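Local coordinates for aminopeptidase N family protein (Idiomarina loihiensis L2TR, PDB 4FGM), which probably acts as a zinc-dependent aminopeptidase of the M61 family, trimming residues from the amino ends of peptides, at residues A[483-488]-A[561-566]; A[523-528]-A[547-552]; A[179-184]-A[207-212]; A[220-225]-A[239-244]. All blocks are in the same frame, centred on the assembly; numbering follows the deposited sequence.

Contact 1: A[483-488]-A[561-566]; sequences ARVNFG and LTWQEP
W563 and F487 both turn CG anti to their own carbonyl carbon (chi1 -58° and -73°), and their rings meet edge to face, the rim of the indole directed at the phenyl face. The six-membered indole ring and the F487 ring have centroids 5.1 Å apart and planes at 60°, with W563 CH2 3.7 Å from F487 CE1. V485 CG2 lies over one indole face, 4.0 Å from the centroid of the W563 six-membered ring, while V485 CG1 packs on W563 CB at 3.6 Å. L561 CD2 occupies the opposite indole face, and L561 CD1 reaches F487 CD1 at 4.0 Å. An alanine in place of W563 would probably open a gap between V485 and L561 and leave the F487 face without its aromatic partner. Farther along, P566 CB packs on the amide of N486, and R484 O sits 3.1 Å from P566 CD. No hydrogen bond links the two segments; D471 instead holds the backbone N atoms of F487 and G488, and Y540 stacks on W563. Apolar and aromatic packing thus fastens the loop before strand 489-494 to the chain leaving strand 555-562, consistent with their being packed together in a PDZ-like domain.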
loop_
_atom_site.group_PDB
_atom_site.type_symbol
_atom_site.label_atom_id
_atom_site.label_comp_id
_atom_site.label_asym_id
_atom_site.label_seq_id
_atom_site.Cartn_x
_atom_site.Cartn_y
_atom_site.Cartn_z
ATOM N N ALA A 483 23.147 -18.051 -11.381
ATOM C CA ALA A 483 23.580 -17.742 -12.736
ATOM C C ALA A 483 25.000 -17.189 -12.778
ATOM O O ALA A 483 25.433 -16.494 -11.854
ATOM C CB ALA A 483 22.613 -16.748 -13.369
ATOM N N ARG A 484 25.723 -17.505 -13.849
ATOM C CA ARG A 484 27.091 -17.035 -14.009
ATOM C C ARG A 484 27.092 -15.649 -14.642
ATOM O O ARG A 484 27.998 -14.847 -14.410
ATOM C CB ARG A 484 27.880 -18.008 -14.880
ATOM C CG ARG A 484 29.215 -18.447 -14.270
ATOM C CD ARG A 484 29.244 -19.953 -14.025
ATOM N NE ARG A 484 28.272 -20.655 -14.864
ATOM C CZ ARG A 484 28.071 -21.969 -14.834
ATOM N NH1 ARG A 484 28.800 -22.742 -14.035
ATOM N NH2 ARG A 484 27.106 -22.509 -15.563
ATOM N N VAL A 485 26.079 -15.367 -15.453
ATOM C CA VAL A 485 25.976 -14.052 -16.093
ATOM C C VAL A 485 24.531 -13.570 -16.080
ATOM O O VAL A 485 23.605 -14.364 -15.853
ATOM C CB VAL A 485 26.415 -14.093 -17.584
ATOM C CG1 VAL A 485 27.822 -14.636 -17.689
ATOM C CG2 VAL A 485 25.450 -14.983 -18.393
ATOM N N ASN A 486 24.340 -12.265 -16.256
ATOM C CA ASN A 486 22.990 -11.718 -16.344
ATOM C C ASN A 486 22.990 -10.365 -17.037
ATOM O O ASN A 486 24.020 -9.704 -17.166
ATOM C CB ASN A 486 22.282 -11.643 -14.977
ATOM C CG ASN A 486 22.852 -10.599 -14.057
ATOM O OD1 ASN A 486 23.690 -9.792 -14.440
ATOM N ND2 ASN A 486 22.383 -10.608 -12.822
ATOM N N PHE A 487 21.828 -9.966 -17.520
ATOM C CA PHE A 487 21.704 -8.716 -18.238
ATOM C C PHE A 487 21.922 -7.484 -17.406
ATOM O O PHE A 487 22.419 -6.478 -17.906
ATOM C CB PHE A 487 20.321 -8.617 -18.875
ATOM C CG PHE A 487 20.142 -9.504 -20.062
ATOM C CD1 PHE A 487 20.725 -9.175 -21.276
ATOM C CD2 PHE A 487 19.375 -10.659 -19.973
ATOM C CE1 PHE A 487 20.549 -9.990 -22.385
ATOM C CE2 PHE A 487 19.194 -11.480 -21.078
ATOM C CZ PHE A 487 19.777 -11.143 -22.284
ATOM N N GLY A 488 21.572 -7.565 -16.132
ATOM C CA GLY A 488 21.664 -6.387 -15.299
ATOM C C GLY A 488 20.442 -5.596 -15.748
ATOM O O GLY A 488 20.485 -4.376 -15.911
ATOM N N LEU A 561 27.168 -7.190 -26.723
ATOM C CA LEU A 561 27.122 -7.212 -25.270
ATOM C C LEU A 561 28.198 -8.111 -24.658
ATOM O O LEU A 561 28.437 -9.237 -25.113
ATOM C CB LEU A 561 25.723 -7.654 -24.806
ATOM C CG LEU A 561 25.452 -7.793 -23.306
ATOM C CD1 LEU A 561 23.956 -7.709 -23.064
ATOM C CD2 LEU A 561 26.014 -9.116 -22.778
ATOM N N THR A 562 28.861 -7.600 -23.629
ATOM C CA THR A 562 29.889 -8.373 -22.949
ATOM C C THR A 562 29.404 -8.616 -21.533
ATOM O O THR A 562 29.184 -7.674 -20.776
ATOM C CB THR A 562 31.236 -7.631 -22.912
ATOM O OG1 THR A 562 31.657 -7.342 -24.252
ATOM C CG2 THR A 562 32.295 -8.505 -22.237
ATOM N N TRP A 563 29.228 -9.887 -21.187
ATOM C CA TRP A 563 28.736 -10.261 -19.866
ATOM C C TRP A 563 29.689 -9.843 -18.769
ATOM O O TRP A 563 30.850 -10.247 -18.765
ATOM C CB TRP A 563 28.516 -11.771 -19.785
ATOM C CG TRP A 563 27.563 -12.284 -20.807
ATOM C CD1 TRP A 563 27.870 -12.983 -21.938
ATOM C CD2 TRP A 563 26.137 -12.129 -20.801
ATOM N NE1 TRP A 563 26.722 -13.280 -22.635
ATOM C CE2 TRP A 563 25.645 -12.768 -21.959
ATOM C CE3 TRP A 563 25.229 -11.516 -19.926
ATOM C CZ2 TRP A 563 24.281 -12.803 -22.271
ATOM C CZ3 TRP A 563 23.875 -11.550 -20.234
ATOM C CH2 TRP A 563 23.414 -12.193 -21.397
ATOM N N GLN A 564 29.193 -9.038 -17.837
ATOM C CA GLN A 564 30.007 -8.579 -16.720
ATOM C C GLN A 564 29.949 -9.603 -15.604
ATOM O O GLN A 564 29.237 -10.603 -15.693
ATOM C CB GLN A 564 29.484 -7.253 -16.158
ATOM C CG GLN A 564 29.691 -6.029 -17.014
ATOM C CD GLN A 564 29.121 -4.777 -16.351
ATOM O OE1 GLN A 564 28.477 -4.851 -15.300
ATOM N NE2 GLN A 564 29.349 -3.627 -16.968
ATOM N N GLU A 565 30.714 -9.343 -14.550
ATOM C CA GLU A 565 30.711 -10.198 -13.376
ATOM C C GLU A 565 29.400 -9.767 -12.715
ATOM O O GLU A 565 29.294 -8.653 -12.200
ATOM C CB GLU A 565 31.903 -9.861 -12.480
ATOM C CG GLU A 565 32.075 -10.791 -11.295
ATOM C CD GLU A 565 32.376 -12.218 -11.714
ATOM O OE1 GLU A 565 33.427 -12.439 -12.357
ATOM O OE2 GLU A 565 31.562 -13.116 -11.403
ATOM N N PRO A 566 28.376 -10.635 -12.737
ATOM C CA PRO A 566 27.077 -10.304 -12.141
ATOM C C PRO A 566 27.095 -9.972 -10.654
ATOM O O PRO A 566 27.927 -10.470 -9.897
ATOM C CB PRO A 566 26.236 -11.537 -12.448
ATOM C CG PRO A 566 27.241 -12.629 -12.376
ATOM C CD PRO A 566 28.414 -12.050 -13.140
#

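Contact 2: A[523-528]-A[547-552]; sequences IDHLQA and TIHAFR
A type I' beta turn, I523 to L526, links strands 519-523 and 526-527 as a hairpin and meets the beginning of 547-552 on the neighbouring antiparallel strand. I523 and I548 form a non-hydrogen-bonded pair whose side chains lie side by side on the same face of the sheet; I548 CD1 fits against I523 CG1 at 3.9 Å and equally against CG2. Beyond this pair, D524 N donates to T547 O over 2.8 Å. Water supplements that direct bond. One molecule accepts from T547 N and donates to D524 OD1; the other carboxylate oxygen, OD2, bonds to Y540 OH. A second is gripped three ways: it accepts from H525 N, donates to T547 O, and lies 2.7 Å from H549 ND1 in the plane of that ring. T547 O therefore receives both a peptide N-H and a water. The two imidazoles meet obliquely, planes at 58°, with H525 ND1 at the edge of the H549 ring, 3.7 Å from H549 CE1; their nearness would probably disfavour both being protonated. The isoleucine pair on one face of the sheet, with the histidines and a water beside it, marks the end of an antiparallel strand pair in what is probably a PDZ-like domain.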
loop_
_atom_site.group_PDB
_atom_site.type_symbol
_atom_site.label_atom_id
_atom_site.label_comp_id
_atom_site.label_asym_id
_atom_site.label_seq_id
_atom_site.Cartn_x
_atom_site.Cartn_y
_atom_site.Cartn_z
ATOM N N ILE A 523 19.689 -13.671 -29.044
ATOM C CA ILE A 523 20.921 -13.567 -28.276
ATOM C C ILE A 523 21.891 -14.523 -28.968
ATOM O O ILE A 523 21.585 -15.702 -29.139
ATOM C CB ILE A 523 20.711 -14.005 -26.807
ATOM C CG1 ILE A 523 19.750 -13.036 -26.108
ATOM C CG2 ILE A 523 22.053 -14.033 -26.070
ATOM C CD1 ILE A 523 19.162 -13.590 -24.830
ATOM N N ASP A 524 23.044 -14.007 -29.383
ATOM C CA ASP A 524 24.044 -14.819 -30.074
ATOM C C ASP A 524 23.420 -15.470 -31.324
ATOM O O ASP A 524 23.756 -16.597 -31.690
ATOM C CB ASP A 524 24.586 -15.903 -29.135
ATOM C CG ASP A 524 25.984 -16.352 -29.509
ATOM O OD1 ASP A 524 26.511 -15.869 -30.538
ATOM O OD2 ASP A 524 26.561 -17.183 -28.773
ATOM N N HIS A 525 22.503 -14.748 -31.964
ATOM C CA HIS A 525 21.813 -15.216 -33.167
ATOM C C HIS A 525 20.786 -16.311 -32.912
ATOM O O HIS A 525 20.287 -16.921 -33.851
ATOM C CB HIS A 525 22.833 -15.688 -34.207
ATOM C CG HIS A 525 23.871 -14.660 -34.523
ATOM N ND1 HIS A 525 23.612 -13.566 -35.321
ATOM C CD2 HIS A 525 25.145 -14.515 -34.089
ATOM C CE1 HIS A 525 24.681 -12.791 -35.361
ATOM N NE2 HIS A 525 25.627 -13.344 -34.621
ATOM N N LEU A 526 20.466 -16.556 -31.647
ATOM C CA LEU A 526 19.477 -17.572 -31.298
ATOM C C LEU A 526 18.202 -16.933 -30.754
ATOM O O LEU A 526 18.246 -16.003 -29.946
ATOM C CB LEU A 526 20.055 -18.544 -30.269
ATOM C CG LEU A 526 21.226 -19.388 -30.771
ATOM C CD1 LEU A 526 21.724 -20.302 -29.660
ATOM C CD2 LEU A 526 20.768 -20.214 -31.980
ATOM N N GLN A 527 17.059 -17.430 -31.207
ATOM C CA GLN A 527 15.781 -16.881 -30.767
ATOM C C GLN A 527 15.653 -16.827 -29.247
ATOM O O GLN A 527 15.794 -17.838 -28.564
ATOM C CB GLN A 527 14.631 -17.699 -31.350
ATOM C CG GLN A 527 13.256 -17.157 -31.023
ATOM C CD GLN A 527 12.167 -17.918 -31.738
ATOM O OE1 GLN A 527 12.362 -19.064 -32.131
ATOM N NE2 GLN A 527 11.010 -17.294 -31.899
ATOM N N ALA A 528 15.383 -15.639 -28.722
ATOM C CA ALA A 528 15.235 -15.459 -27.285
ATOM C C ALA A 528 13.770 -15.567 -26.878
ATOM O O ALA A 528 12.928 -14.827 -27.374
ATOM C CB ALA A 528 15.792 -14.095 -26.877
ATOM N N THR A 547 26.262 -11.082 -29.656
ATOM C CA THR A 547 25.518 -10.058 -30.354
ATOM C C THR A 547 24.070 -10.153 -29.894
ATOM O O THR A 547 23.545 -11.248 -29.702
ATOM C CB THR A 547 25.618 -10.265 -31.876
ATOM O OG1 THR A 547 26.978 -10.077 -32.279
ATOM C CG2 THR A 547 24.731 -9.272 -32.623
ATOM N N ILE A 548 23.438 -9.005 -29.685
ATOM C CA ILE A 548 22.049 -8.986 -29.253
ATOM C C ILE A 548 21.238 -8.298 -30.333
ATOM O O ILE A 548 21.654 -7.261 -30.851
ATOM C CB ILE A 548 21.845 -8.163 -27.959
ATOM C CG1 ILE A 548 22.685 -8.731 -26.811
ATOM C CG2 ILE A 548 20.347 -8.116 -27.618
ATOM C CD1 ILE A 548 22.296 -10.108 -26.371
ATOM N N HIS A 549 20.095 -8.873 -30.685
ATOM C CA HIS A 549 19.228 -8.251 -31.671
ATOM C C HIS A 549 17.978 -7.862 -30.903
ATOM O O HIS A 549 17.338 -8.713 -30.275
ATOM C CB HIS A 549 18.866 -9.214 -32.800
ATOM C CG HIS A 549 19.985 -9.472 -33.756
ATOM N ND1 HIS A 549 20.849 -10.538 -33.622
ATOM C CD2 HIS A 549 20.385 -8.804 -34.865
ATOM C CE1 HIS A 549 21.730 -10.516 -34.605
ATOM N NE2 HIS A 549 21.471 -9.474 -35.374
ATOM N N ALA A 550 17.629 -6.584 -30.939
ATOM C CA ALA A 550 16.467 -6.143 -30.204
ATOM C C ALA A 550 15.800 -4.991 -30.896
ATOM O O ALA A 550 16.428 -4.205 -31.598
ATOM C CB ALA A 550 16.869 -5.745 -28.800
ATOM N N PHE A 551 14.504 -4.907 -30.689
ATOM C CA PHE A 551 13.721 -3.839 -31.279
ATOM C C PHE A 551 13.519 -2.669 -30.341
ATOM O O PHE A 551 13.191 -2.889 -29.140
ATOM C CB PHE A 551 12.326 -4.322 -31.639
ATOM C CG PHE A 551 12.246 -5.040 -32.930
ATOM C CD1 PHE A 551 12.426 -4.346 -34.121
ATOM C CD2 PHE A 551 11.969 -6.407 -32.967
ATOM C CE1 PHE A 551 12.336 -4.999 -35.339
ATOM C CE2 PHE A 551 11.878 -7.074 -34.176
ATOM C CZ PHE A 551 12.057 -6.372 -35.367
ATOM N N ARG A 552 13.767 -1.446 -30.824
ATOM C CA ARG A 552 13.477 -0.280 -29.986
ATOM C C ARG A 552 12.333 0.250 -30.882
ATOM O O ARG A 552 12.556 0.652 -32.055
ATOM C CB ARG A 552 14.622 0.738 -29.911
ATOM C CG ARG A 552 14.111 2.030 -29.238
ATOM C CD ARG A 552 15.265 2.790 -28.606
ATOM N NE ARG A 552 16.010 1.911 -27.702
ATOM C CZ ARG A 552 17.296 2.089 -27.400
ATOM N NH1 ARG A 552 17.978 3.123 -27.927
ATOM N NH2 ARG A 552 17.918 1.222 -26.608
HETATM O O HOH W 1 27.349 -13.271 -31.101
HETATM O O HOH W 2 21.618 -12.148 -31.643
#

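Contact 3: A[179-184]-A[207-212]; sequences IAHGIK and ICETQI
The imidazole of H181 lies against segment 207-212 of helix 197-215 with the aliphatic part of E209 over one face and I212 at its edge. E209 CG is 4.0 Å from the ring centroid, 28° off the normal, a CH-pi contact, and E209 CB sits over the rim of that face. I212 CG2 approaches near the ring plane, 3.5 Å from H181 CD2. The polar end of the ring is fixed by S213, whose OG bonds to H181 NE2 and also to E209 O. The E209 carboxylate is turned 58° from the imidazole and reaches back to the turn, where H181 N makes a weak, long bond of 3.5 Å to E209 OE2. E209 CG, anti to the carbonyl carbon (chi1 -80°), also rests on A180 CB at 3.5 Å. A180 CB further touches C208 CB, 3.9 Å away, while I212 CD1 packs on A180 CB and, more distantly, I183 CD1. The type I' turn from A180 to I183 is held by paired backbone bonds between those two residues. It joins strands 174-180 and 183-190 as a beta hairpin, and its tip leans on helix 197-215, the crossover helix of the beta-alpha-beta unit completed by strand 222-230. Y275 of helix 262-277 also packs on C208 and I212.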
loop_
_atom_site.group_PDB
_atom_site.type_symbol
_atom_site.label_atom_id
_atom_site.label_comp_id
_atom_site.label_asym_id
_atom_site.label_seq_id
_atom_site.Cartn_x
_atom_site.Cartn_y
_atom_site.Cartn_z
ATOM N N ILE A 179 -14.202 -12.396 16.250
ATOM C CA ILE A 179 -13.859 -11.464 17.316
ATOM C C ILE A 179 -12.414 -11.570 17.776
ATOM O O ILE A 179 -11.829 -12.649 17.824
ATOM C CB ILE A 179 -14.807 -11.623 18.548
ATOM C CG1 ILE A 179 -14.332 -12.756 19.452
ATOM C CG2 ILE A 179 -16.238 -11.893 18.084
ATOM C CD1 ILE A 179 -13.626 -12.266 20.710
ATOM N N ALA A 180 -11.839 -10.420 18.092
ATOM C CA ALA A 180 -10.478 -10.349 18.581
ATOM C C ALA A 180 -10.557 -9.455 19.815
ATOM O O ALA A 180 -10.952 -8.287 19.719
ATOM C CB ALA A 180 -9.564 -9.736 17.521
ATOM N N HIS A 181 -10.202 -10.013 20.971
ATOM C CA HIS A 181 -10.252 -9.286 22.235
ATOM C C HIS A 181 -11.575 -8.563 22.439
ATOM O O HIS A 181 -11.602 -7.363 22.697
ATOM C CB HIS A 181 -9.102 -8.285 22.331
ATOM C CG HIS A 181 -7.779 -8.920 22.604
ATOM N ND1 HIS A 181 -7.634 -10.277 22.808
ATOM C CD2 HIS A 181 -6.539 -8.391 22.713
ATOM C CE1 HIS A 181 -6.364 -10.553 23.030
ATOM N NE2 HIS A 181 -5.676 -9.425 22.978
ATOM N N GLY A 182 -12.669 -9.306 22.313
ATOM C CA GLY A 182 -13.988 -8.738 22.508
ATOM C C GLY A 182 -14.456 -7.720 21.485
ATOM O O GLY A 182 -15.519 -7.127 21.648
ATOM N N ILE A 183 -13.680 -7.503 20.431
ATOM C CA ILE A 183 -14.084 -6.544 19.412
ATOM C C ILE A 183 -14.582 -7.269 18.161
ATOM O O ILE A 183 -14.000 -8.274 17.743
ATOM C CB ILE A 183 -12.914 -5.592 19.057
ATOM C CG1 ILE A 183 -12.502 -4.808 20.309
ATOM C CG2 ILE A 183 -13.331 -4.629 17.942
ATOM C CD1 ILE A 183 -11.475 -3.701 20.060
ATOM N N LYS A 184 -15.675 -6.779 17.581
ATOM C CA LYS A 184 -16.228 -7.404 16.380
ATOM C C LYS A 184 -15.449 -7.032 15.126
ATOM O O LYS A 184 -15.133 -5.865 14.898
ATOM C CB LYS A 184 -17.694 -7.017 16.179
ATOM C CG LYS A 184 -18.640 -7.570 17.225
ATOM C CD LYS A 184 -20.079 -7.519 16.739
ATOM C CE LYS A 184 -21.035 -7.898 17.853
ATOM N NZ LYS A 184 -20.605 -9.150 18.529
ATOM N N ILE A 207 -3.848 -12.711 14.057
ATOM C CA ILE A 207 -3.073 -11.531 13.711
ATOM C C ILE A 207 -3.602 -10.304 14.462
ATOM O O ILE A 207 -2.836 -9.567 15.089
ATOM C CB ILE A 207 -3.132 -11.260 12.198
ATOM C CG1 ILE A 207 -2.452 -12.409 11.446
ATOM C CG2 ILE A 207 -2.479 -9.932 11.878
ATOM C CD1 ILE A 207 -2.689 -12.396 9.952
ATOM N N CYS A 208 -4.915 -10.100 14.404
ATOM C CA CYS A 208 -5.543 -8.959 15.064
ATOM C C CYS A 208 -5.356 -8.924 16.580
ATOM O O CYS A 208 -5.068 -7.868 17.148
ATOM C CB CYS A 208 -7.034 -8.915 14.722
ATOM S SG CYS A 208 -7.358 -8.462 13.003
ATOM N N GLU A 209 -5.528 -10.065 17.241
ATOM C CA GLU A 209 -5.345 -10.099 18.684
ATOM C C GLU A 209 -3.903 -9.742 19.018
ATOM O O GLU A 209 -3.644 -8.993 19.961
ATOM C CB GLU A 209 -5.725 -11.468 19.248
ATOM C CG GLU A 209 -7.231 -11.619 19.395
ATOM C CD GLU A 209 -7.663 -12.989 19.876
ATOM O OE1 GLU A 209 -7.193 -13.999 19.305
ATOM O OE2 GLU A 209 -8.493 -13.052 20.810
ATOM N N THR A 210 -2.965 -10.254 18.228
ATOM C CA THR A 210 -1.559 -9.945 18.450
ATOM C C THR A 210 -1.338 -8.437 18.399
ATOM O O THR A 210 -0.602 -7.882 19.210
ATOM C CB THR A 210 -0.674 -10.625 17.394
ATOM O OG1 THR A 210 -0.719 -12.040 17.587
ATOM C CG2 THR A 210 0.752 -10.156 17.499
ATOM N N GLN A 211 -1.986 -7.764 17.459
ATOM C CA GLN A 211 -1.808 -6.323 17.344
ATOM C C GLN A 211 -2.461 -5.545 18.489
ATOM O O GLN A 211 -1.844 -4.637 19.060
ATOM C CB GLN A 211 -2.304 -5.837 15.975
ATOM C CG GLN A 211 -1.430 -6.381 14.829
ATOM C CD GLN A 211 -1.528 -5.580 13.538
ATOM O OE1 GLN A 211 -1.612 -4.350 13.559
ATOM N NE2 GLN A 211 -1.487 -6.279 12.403
ATOM N N ILE A 212 -3.696 -5.903 18.838
ATOM C CA ILE A 212 -4.382 -5.234 19.934
ATOM C C ILE A 212 -3.589 -5.438 21.231
ATOM O O ILE A 212 -3.470 -4.521 22.040
ATOM C CB ILE A 212 -5.810 -5.775 20.114
ATOM C CG1 ILE A 212 -6.648 -5.433 18.882
ATOM C CG2 ILE A 212 -6.437 -5.168 21.351
ATOM C CD1 ILE A 212 -7.979 -6.162 18.817
#

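Contact 4: A[220-225]-A[239-244]; sequences FQSYTF and HRNSTA
The tight side of this contact is the phenol of Y223 laid against the backbone of 241-243; the other side is bridged by water. With CG anti to the backbone N (chi1 -170°), Y223 brings its ring against the neighbouring chain, and S242 CA stands over one face, 3.9 Å from the ring centroid. Y223 OH lies 3.2 Å from T243 CB. Y223 CE1 also sits over the centre of the F225 ring, whose CD2 touches T243 CG2 at 3.6 Å. An alanine in place of Y223 would probably leave S242 and F225 without their aromatic cover. On this buried side a water at the ring edge bonds to Y223 OH, 2.6 Å away, and accepts from H239 N. Two backbone bonds join the strands: T224 N donates to N241 O at 3.2 Å, and T243 N to T224 O at 3.1 Å. On the looser, partly exposed side another water bonds to S222 OG, T224 OG1 and N241 O. The side chain of T243, hydrogen-bonded to L237 O, touches E274, about 9 Å from the zinc ion. Parallel strands 222-230 and 242-248 are neighbours in the mixed sheet beside helix 262-277, which carries zinc ligands H273 and H277, as in HExxH zinc peptidases.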
loop_
_atom_site.group_PDB
_atom_site.type_symbol
_atom_site.label_atom_id
_atom_site.label_comp_id
_atom_site.label_asym_id
_atom_site.label_seq_id
_atom_site.Cartn_x
_atom_site.Cartn_y
_atom_site.Cartn_z
ATOM N N PHE A 220 -10.531 1.704 17.532
ATOM C CA PHE A 220 -11.839 1.542 16.899
ATOM C C PHE A 220 -12.727 0.626 17.744
ATOM O O PHE A 220 -12.240 -0.056 18.645
ATOM C CB PHE A 220 -11.665 0.941 15.495
ATOM C CG PHE A 220 -10.676 -0.201 15.443
ATOM C CD1 PHE A 220 -9.387 -0.001 14.957
ATOM C CD2 PHE A 220 -11.031 -1.469 15.897
ATOM C CE1 PHE A 220 -8.456 -1.046 14.935
ATOM C CE2 PHE A 220 -10.107 -2.521 15.883
ATOM C CZ PHE A 220 -8.818 -2.309 15.395
ATOM N N GLN A 221 -14.025 0.606 17.457
ATOM C CA GLN A 221 -14.937 -0.254 18.207
ATOM C C GLN A 221 -15.329 -1.501 17.424
ATOM O O GLN A 221 -15.915 -2.433 17.973
ATOM C CB GLN A 221 -16.188 0.516 18.617
ATOM C CG GLN A 221 -15.917 1.577 19.661
ATOM C CD GLN A 221 -17.162 2.348 20.026
ATOM O OE1 GLN A 221 -17.865 2.008 20.981
ATOM N NE2 GLN A 221 -17.458 3.387 19.250
ATOM N N SER A 222 -15.001 -1.505 16.138
ATOM C CA SER A 222 -15.280 -2.637 15.263
ATOM C C SER A 222 -14.403 -2.420 14.036
ATOM O O SER A 222 -13.964 -1.297 13.784
ATOM C CB SER A 222 -16.751 -2.669 14.863
ATOM O OG SER A 222 -17.054 -1.605 13.987
ATOM N N TYR A 223 -14.131 -3.478 13.281
ATOM C CA TYR A 223 -13.283 -3.321 12.111
ATOM C C TYR A 223 -13.704 -4.226 10.956
ATOM O O TYR A 223 -14.089 -5.379 11.167
ATOM C CB TYR A 223 -11.829 -3.577 12.505
ATOM C CG TYR A 223 -10.823 -3.213 11.439
ATOM C CD1 TYR A 223 -10.533 -4.091 10.395
ATOM C CD2 TYR A 223 -10.156 -1.989 11.480
ATOM C CE1 TYR A 223 -9.599 -3.762 9.424
ATOM C CE2 TYR A 223 -9.223 -1.650 10.508
ATOM C CZ TYR A 223 -8.945 -2.545 9.484
ATOM O OH TYR A 223 -7.981 -2.237 8.553
ATOM N N THR A 224 -13.627 -3.696 9.737
ATOM C CA THR A 224 -14.031 -4.452 8.556
ATOM C C THR A 224 -12.986 -4.490 7.454
ATOM O O THR A 224 -12.450 -3.453 7.051
ATOM C CB THR A 224 -15.296 -3.861 7.913
ATOM O OG1 THR A 224 -16.186 -3.394 8.934
ATOM C CG2 THR A 224 -15.995 -4.927 7.063
ATOM N N PHE A 225 -12.712 -5.691 6.957
ATOM C CA PHE A 225 -11.756 -5.863 5.865
ATOM C C PHE A 225 -12.568 -5.961 4.575
ATOM O O PHE A 225 -13.095 -7.029 4.257
ATOM C CB PHE A 225 -10.938 -7.142 6.055
ATOM C CG PHE A 225 -9.953 -7.081 7.188
ATOM C CD1 PHE A 225 -10.314 -7.482 8.469
ATOM C CD2 PHE A 225 -8.658 -6.627 6.971
ATOM C CE1 PHE A 225 -9.384 -7.449 9.521
ATOM C CE2 PHE A 225 -7.731 -6.590 8.008
ATOM C CZ PHE A 225 -8.096 -6.996 9.287
ATOM N N HIS A 239 -7.839 2.696 6.819
ATOM C CA HIS A 239 -8.864 3.616 7.304
ATOM C C HIS A 239 -9.017 3.394 8.810
ATOM O O HIS A 239 -8.585 2.358 9.337
ATOM C CB HIS A 239 -10.175 3.391 6.546
ATOM C CG HIS A 239 -10.080 3.744 5.097
ATOM N ND1 HIS A 239 -9.922 5.041 4.657
ATOM C CD2 HIS A 239 -10.037 2.964 3.989
ATOM C CE1 HIS A 239 -9.781 5.047 3.342
ATOM N NE2 HIS A 239 -9.848 3.799 2.913
ATOM N N ARG A 240 -9.611 4.367 9.502
ATOM C CA ARG A 240 -9.756 4.285 10.953
ATOM C C ARG A 240 -10.411 3.031 11.511
ATOM O O ARG A 240 -9.997 2.552 12.558
ATOM C CB ARG A 240 -10.454 5.537 11.493
ATOM C CG ARG A 240 -11.874 5.768 11.027
ATOM C CD ARG A 240 -12.287 7.185 11.372
ATOM N NE ARG A 240 -11.616 8.158 10.512
ATOM C CZ ARG A 240 -11.692 9.475 10.670
ATOM N NH1 ARG A 240 -12.405 9.975 11.664
ATOM N NH2 ARG A 240 -11.078 10.295 9.826
ATOM N N ASN A 241 -11.411 2.477 10.834
ATOM C CA ASN A 241 -12.027 1.262 11.361
ATOM C C ASN A 241 -12.346 0.250 10.257
ATOM O O ASN A 241 -13.197 -0.634 10.413
ATOM C CB ASN A 241 -13.277 1.613 12.182
ATOM C CG ASN A 241 -14.461 2.037 11.320
ATOM O OD1 ASN A 241 -14.291 2.487 10.183
ATOM N ND2 ASN A 241 -15.675 1.904 11.872
ATOM N N SER A 242 -11.626 0.379 9.147
ATOM C CA SER A 242 -11.798 -0.511 8.004
ATOM C C SER A 242 -10.635 -0.341 7.031
ATOM O O SER A 242 -9.771 0.531 7.197
ATOM C CB SER A 242 -13.093 -0.182 7.261
ATOM O OG SER A 242 -12.968 1.052 6.577
ATOM N N THR A 243 -10.622 -1.182 6.008
ATOM C CA THR A 243 -9.607 -1.098 4.978
ATOM C C THR A 243 -10.210 -1.633 3.693
ATOM O O THR A 243 -11.085 -2.496 3.723
ATOM C CB THR A 243 -8.326 -1.905 5.342
ATOM O OG1 THR A 243 -7.347 -1.728 4.308
ATOM C CG2 THR A 243 -8.632 -3.384 5.498
ATOM N N ALA A 244 -9.767 -1.081 2.571
ATOM C CA ALA A 244 -10.238 -1.523 1.263
ATOM C C ALA A 244 -9.068 -2.258 0.605
ATOM O O ALA A 244 -7.981 -1.694 0.418
ATOM C CB ALA A 244 -10.668 -0.322 0.417
HETATM O O HOH W 3 -15.987 -1.482 11.214
HETATM O O HOH W 4 -6.990 0.198 8.447
#

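How the contacts relate
The contacts form two groups on opposite sides of the chain's centre. Contacts 3 and 4 come first in sequence, one after the other, with centres 12 Å apart; both reach the mixed five-stranded sheet, where strands 183-190 and 222-230 are neighbours, and K184 O probably accepts a bond from Y223 N. Contact 2 falls within the chain spanned by contact 1; their centres are 15 Å apart, and they share the antiparallel sheet through strands 545-552 and 555-562, with F487 packing on I523. About 50 Å separates the centres of contacts 1 and 3. The first group lies near the zinc site, contact 4 the nearer of the two, and the second in a probable PDZ-like domain remote from it.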